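Local coordinates for ribosome-inactivating protein 3 (Zea mays, PDB 2PQG) that belongs to the ribosome-inactivating proteins, a family well known from plants, and has a mixed alpha and beta fold, at residues Glu4-Pro7 / Asn12-Tyr15; Thr54-Arg59 / Arg130-Leu135. All blocks are in the same frame, centred on the assembly; numbering follows the deposited sequence.

Interaction 1 of 2, residues Glu4-Pro7 / Asn12-Tyr15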
loop_
_atom_site.group_PDB
_atom_site.type_symbol
_atom_site.label_atom_id
_atom_site.label_comp_id
_atom_site.label_asym_id
_atom_site.label_seq_id
_atom_site.Cartn_x
_atom_site.Cartn_y
_atom_site.Cartn_z
ATOM N N GLU A 4 -2.567 5.841 13.642
ATOM C CA GLU A 4 -3.335 6.853 12.930
ATOM C C GLU A 4 -4.738 6.247 12.759
ATOM O O GLU A 4 -4.906 5.012 12.732
ATOM C CB GLU A 4 -2.771 7.176 11.542
ATOM C CG GLU A 4 -1.299 7.490 11.529
ATOM C CD GLU A 4 -0.942 8.734 12.314
ATOM O OE1 GLU A 4 -1.730 9.700 12.289
ATOM O OE2 GLU A 4 0.143 8.753 12.933
ATOM N N ILE A 5 -5.750 7.108 12.672
ATOM C CA ILE A 5 -7.133 6.667 12.509
ATOM C C ILE A 5 -7.819 7.422 11.381
ATOM O O ILE A 5 -7.790 8.654 11.347
ATOM C CB ILE A 5 -7.952 6.871 13.799
ATOM C CG1 ILE A 5 -7.372 6.010 14.928
ATOM C CG2 ILE A 5 -9.411 6.502 13.551
ATOM C CD1 ILE A 5 -8.019 6.261 16.276
ATOM N N PHE A 6 -8.417 6.685 10.449
ATOM C CA PHE A 6 -9.129 7.301 9.347
ATOM C C PHE A 6 -10.586 6.797 9.276
ATOM O O PHE A 6 -10.830 5.610 9.085
ATOM C CB PHE A 6 -8.444 7.018 8.000
ATOM C CG PHE A 6 -9.059 7.764 6.861
ATOM C CD1 PHE A 6 -9.351 7.122 5.673
ATOM C CD2 PHE A 6 -9.392 9.110 6.998
ATOM C CE1 PHE A 6 -9.982 7.805 4.630
ATOM C CE2 PHE A 6 -10.022 9.802 5.963
ATOM C CZ PHE A 6 -10.317 9.148 4.776
ATOM N N PRO A 7 -11.568 7.701 9.470
ATOM C CA PRO A 7 -13.003 7.386 9.437
ATOM C C PRO A 7 -13.423 7.316 7.977
ATOM O O PRO A 7 -14.022 8.254 7.438
ATOM C CB PRO A 7 -13.628 8.550 10.188
ATOM C CG PRO A 7 -12.685 9.695 9.869
ATOM C CD PRO A 7 -11.316 9.101 9.869
ATOM N N ASN A 12 -16.900 14.193 5.300
ATOM C CA ASN A 12 -16.332 15.501 5.642
ATOM C C ASN A 12 -14.822 15.465 5.952
ATOM O O ASN A 12 -14.186 16.511 6.051
ATOM C CB ASN A 12 -17.064 16.108 6.843
ATOM C CG ASN A 12 -18.545 16.329 6.591
ATOM O OD1 ASN A 12 -18.937 17.077 5.693
ATOM N ND2 ASN A 12 -19.377 15.687 7.403
ATOM N N TYR A 13 -14.262 14.267 6.117
ATOM C CA TYR A 13 -12.834 14.093 6.410
ATOM C C TYR A 13 -12.122 13.713 5.107
ATOM O O TYR A 13 -12.086 12.535 4.724
ATOM C CB TYR A 13 -12.630 12.977 7.451
ATOM C CG TYR A 13 -11.245 12.929 8.067
ATOM C CD1 TYR A 13 -10.127 13.367 7.359
ATOM C CD2 TYR A 13 -11.045 12.404 9.339
ATOM C CE1 TYR A 13 -8.847 13.282 7.897
ATOM C CE2 TYR A 13 -9.765 12.311 9.887
ATOM C CZ TYR A 13 -8.671 12.750 9.155
ATOM O OH TYR A 13 -7.397 12.632 9.665
ATOM N N PRO A 14 -11.527 14.706 4.420
ATOM C CA PRO A 14 -10.832 14.438 3.157
ATOM C C PRO A 14 -9.600 13.546 3.233
ATOM O O PRO A 14 -8.834 13.593 4.187
ATOM C CB PRO A 14 -10.517 15.838 2.638
ATOM C CG PRO A 14 -10.355 16.644 3.903
ATOM C CD PRO A 14 -11.462 16.137 4.775
ATOM N N TYR A 15 -9.428 12.721 2.207
ATOM C CA TYR A 15 -8.292 11.818 2.110
ATOM C C TYR A 15 -6.983 12.613 2.232
ATOM O O TYR A 15 -6.044 12.170 2.898
ATOM C CB TYR A 15 -8.352 11.074 0.766
ATOM C CG TYR A 15 -7.103 10.305 0.392
ATOM C CD1 TYR A 15 -6.795 9.083 0.997
ATOM C CD2 TYR A 15 -6.240 10.790 -0.592
ATOM C CE1 TYR A 15 -5.658 8.354 0.624
ATOM C CE2 TYR A 15 -5.101 10.078 -0.973
ATOM C CZ TYR A 15 -4.819 8.857 -0.364
ATOM O OH TYR A 15 -3.713 8.135 -0.759
#
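F6 and Y13 meet as a T-shaped aromatic pair, the edge of F6 turned to one face of Y13. Their planes stand at 90° with centroids 5.2 Å apart, and CE2 of F6 reaches the Y13 ring toward its rim, 3.8 Å from Y13 CD1. CG of each residue is anti to its own backbone N (chi1 -173° for F6, -166° for Y13), and this brings the F6 ring edge to the Y13 face.

Aliphatic packing comes from P7. Its CG and CD lie against the CD2-CE2 side of the Y13 ring, unusually close for carbon atoms. A proline suits the last residue of this edge strand, since its stiff ring offers a fixed apolar surface.

The polar element is the carbonyl of Y13, whose O sits in the plane of the F6 ring at its edge, 3.6 Å from F6 CE2; R125 gives that same oxygen a hydrogen bond. F18 of helix 15-27 stacks on F6 and also touches Y13.

The segments are joined without a direct hydrogen bond, so the hold depends on shape, and the perpendicular rings match the slightly positive C-H edge of F6 to the electron-rich face of Y13.

Interaction 2 of 2, residues Thr54-Arg59 / Arg130-Leu135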
loop_
_atom_site.group_PDB
_atom_site.type_symbol
_atom_site.label_atom_id
_atom_site.label_comp_id
_atom_site.label_asym_id
_atom_site.label_seq_id
_atom_site.Cartn_x
_atom_site.Cartn_y
_atom_site.Cartn_z
ATOM N N THR A 54 -2.252 2.092 11.097
ATOM C CA THR A 54 -3.360 2.905 10.649
ATOM C C THR A 54 -4.641 2.109 10.782
ATOM O O THR A 54 -4.781 1.023 10.228
ATOM C CB THR A 54 -3.160 3.398 9.188
ATOM O OG1 THR A 54 -3.046 2.284 8.295
ATOM C CG2 THR A 54 -1.899 4.230 9.093
ATOM N N GLU A 55 -5.563 2.654 11.565
ATOM C CA GLU A 55 -6.848 2.013 11.776
ATOM C C GLU A 55 -7.889 2.616 10.848
ATOM O O GLU A 55 -8.232 3.792 10.976
ATOM C CB GLU A 55 -7.323 2.181 13.220
ATOM C CG GLU A 55 -8.449 1.222 13.584
ATOM C CD GLU A 55 -9.238 1.659 14.801
ATOM O OE1 GLU A 55 -8.608 2.055 15.802
ATOM O OE2 GLU A 55 -10.489 1.599 14.760
ATOM N N LEU A 56 -8.375 1.816 9.902
ATOM C CA LEU A 56 -9.395 2.276 8.974
ATOM C C LEU A 56 -10.764 1.803 9.464
ATOM O O LEU A 56 -11.032 0.601 9.575
ATOM C CB LEU A 56 -9.130 1.723 7.575
ATOM C CG LEU A 56 -7.712 1.935 7.044
ATOM C CD1 LEU A 56 -7.586 1.290 5.660
ATOM C CD2 LEU A 56 -7.405 3.415 6.971
ATOM N N LYS A 57 -11.637 2.756 9.748
ATOM C CA LYS A 57 -12.968 2.440 10.252
ATOM C C LYS A 57 -14.084 2.869 9.326
ATOM O O LYS A 57 -13.964 3.889 8.622
ATOM C CB LYS A 57 -13.209 3.140 11.587
ATOM C CG LYS A 57 -11.973 3.301 12.470
ATOM C CD LYS A 57 -12.104 4.461 13.451
ATOM C CE LYS A 57 -12.523 3.984 14.822
ATOM N NZ LYS A 57 -13.776 4.640 15.276
ATOM N N THR A 58 -15.148 2.081 9.293
ATOM C CA THR A 58 -16.365 2.496 8.626
ATOM C C THR A 58 -17.384 2.954 9.652
ATOM O O THR A 58 -17.035 3.397 10.747
ATOM C CB THR A 58 -16.970 1.351 7.792
ATOM O OG1 THR A 58 -17.523 0.359 8.666
ATOM C CG2 THR A 58 -15.905 0.709 6.915
ATOM N N ARG A 59 -18.650 2.841 9.280
ATOM C CA ARG A 59 -19.767 2.968 10.223
ATOM C C ARG A 59 -20.100 1.599 10.808
ATOM O O ARG A 59 -20.802 1.483 11.820
ATOM C CB ARG A 59 -21.010 3.449 9.472
ATOM C CG ARG A 59 -22.342 3.036 10.112
ATOM C CD ARG A 59 -23.545 3.460 9.292
ATOM N NE ARG A 59 -24.798 3.257 10.016
ATOM C CZ ARG A 59 -25.183 2.098 10.545
ATOM N NH1 ARG A 59 -24.411 1.023 10.438
ATOM N NH2 ARG A 59 -26.346 2.007 11.180
ATOM N N ARG A 130 -15.610 -0.653 1.186
ATOM C CA ARG A 130 -15.875 -2.058 0.907
ATOM C C ARG A 130 -14.687 -2.967 1.229
ATOM O O ARG A 130 -14.861 -4.105 1.677
ATOM C CB ARG A 130 -16.286 -2.236 -0.557
ATOM C CG ARG A 130 -17.624 -1.615 -0.902
ATOM C CD ARG A 130 -18.185 -2.183 -2.191
ATOM N NE ARG A 130 -17.475 -1.706 -3.373
ATOM C CZ ARG A 130 -17.589 -0.478 -3.871
ATOM N NH1 ARG A 130 -18.391 0.404 -3.286
ATOM N NH2 ARG A 130 -16.909 -0.133 -4.958
ATOM N N ALA A 131 -13.480 -2.467 0.993
ATOM C CA ALA A 131 -12.270 -3.228 1.274
ATOM C C ALA A 131 -12.132 -3.507 2.767
ATOM O O ALA A 131 -11.833 -4.632 3.172
ATOM C CB ALA A 131 -11.054 -2.471 0.770
ATOM N N VAL A 132 -12.348 -2.480 3.586
ATOM C CA VAL A 132 -12.255 -2.639 5.031
ATOM C C VAL A 132 -13.364 -3.562 5.537
ATOM O O VAL A 132 -13.105 -4.498 6.296
ATOM C CB VAL A 132 -12.343 -1.272 5.762
ATOM C CG1 VAL A 132 -12.430 -1.482 7.276
ATOM C CG2 VAL A 132 -11.119 -0.429 5.432
ATOM N N ASN A 133 -14.596 -3.317 5.104
ATOM C CA ASN A 133 -15.708 -4.143 5.547
ATOM C C ASN A 133 -15.502 -5.596 5.155
ATOM O O ASN A 133 -15.863 -6.505 5.902
ATOM C CB ASN A 133 -17.024 -3.597 4.982
ATOM C CG ASN A 133 -17.462 -2.314 5.674
ATOM O OD1 ASN A 133 -18.250 -1.539 5.130
ATOM N ND2 ASN A 133 -16.955 -2.090 6.888
ATOM N N ASP A 134 -14.899 -5.804 3.992
ATOM C CA ASP A 134 -14.627 -7.141 3.478
ATOM C C ASP A 134 -13.529 -7.817 4.296
ATOM O O ASP A 134 -13.711 -8.930 4.792
ATOM C CB ASP A 134 -14.177 -7.052 2.019
ATOM C CG ASP A 134 -14.408 -8.337 1.252
ATOM O OD1 ASP A 134 -14.126 -9.426 1.790
ATOM O OD2 ASP A 134 -14.868 -8.253 0.095
ATOM N N LEU A 135 -12.389 -7.139 4.428
ATOM C CA LEU A 135 -11.250 -7.679 5.171
ATOM C C LEU A 135 -11.510 -7.829 6.670
ATOM O O LEU A 135 -10.869 -8.644 7.344
ATOM C CB LEU A 135 -10.005 -6.811 4.927
ATOM C CG LEU A 135 -9.486 -6.858 3.486
ATOM C CD1 LEU A 135 -8.350 -5.860 3.321
ATOM C CD2 LEU A 135 -9.025 -8.283 3.139
HETATM O O HOH W 1 -20.235 0.142 6.583
#
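V132, T58 and L56 bury the most surface where helix 125-135 lies against the end of strand 51-57, and N133 adds the one direct hydrogen bond between the segments. V132 points its two methyls at different parts of the strand. CG2 packs on the leucine, 3.6 Å from L56 CB and a little farther from L56 CD1, whereas CG1, anti to its backbone N (chi1 173°), rests 3.4 Å from L56 O and also nears the methyl of T58. A compact branched side chain fits here, because it fills the approach on two sides while the helix backbone stays close to the strand.

L56 is buried, and its longer chain spreads the apolar surface to F6 of strand 2-7, V8 and L65 of strand 62-68.

T58 lies just past the strand and faces N133 from the opposite direction. The amide of N133 sends ND2 to T58 OG1 at 3.1 Å, almost straight at 171° and with the hydroxyl in the amide plane. That hydroxyl also takes up the backbone N-H groups of T60 and S61, so it ties the turn together as it receives the helix. T58 CG2 lies beside the same amide. A water donates to N133 OD1 and weakly accepts from T58 OG1; with the ND2 bond, both ends of the amide have a polar partner.

The arrangement is helix-on-sheet packing in a mixed alpha and beta (alpha+beta) fold: V132 also touches I63 of strand 62-68, and the apolar centre has a polar margin beside the turn into that strand.

How the interactions relate
Along the chain, interaction 1 is complete before the first residue of interaction 2, and the two centres are about 12 Å apart. They share one mixed sheet: strand 2-7, at its edge, runs parallel to its neighbour 51-57. Backbone bonds probably sew the two together, E4 O to E55 N at 2.7 Å and F6 N to E55 O at 2.9 Å, while F6 CB packs on L56 CD2. Helix 125-135 reaches both, since R125 and M128 touch F6 and the later turns carry interaction 2. The sheet edge is thus tied to the loop that leads into helix 15-27 and its second strand to helix 125-135, joining sheet and helices within the ribosome-inactivating protein fold.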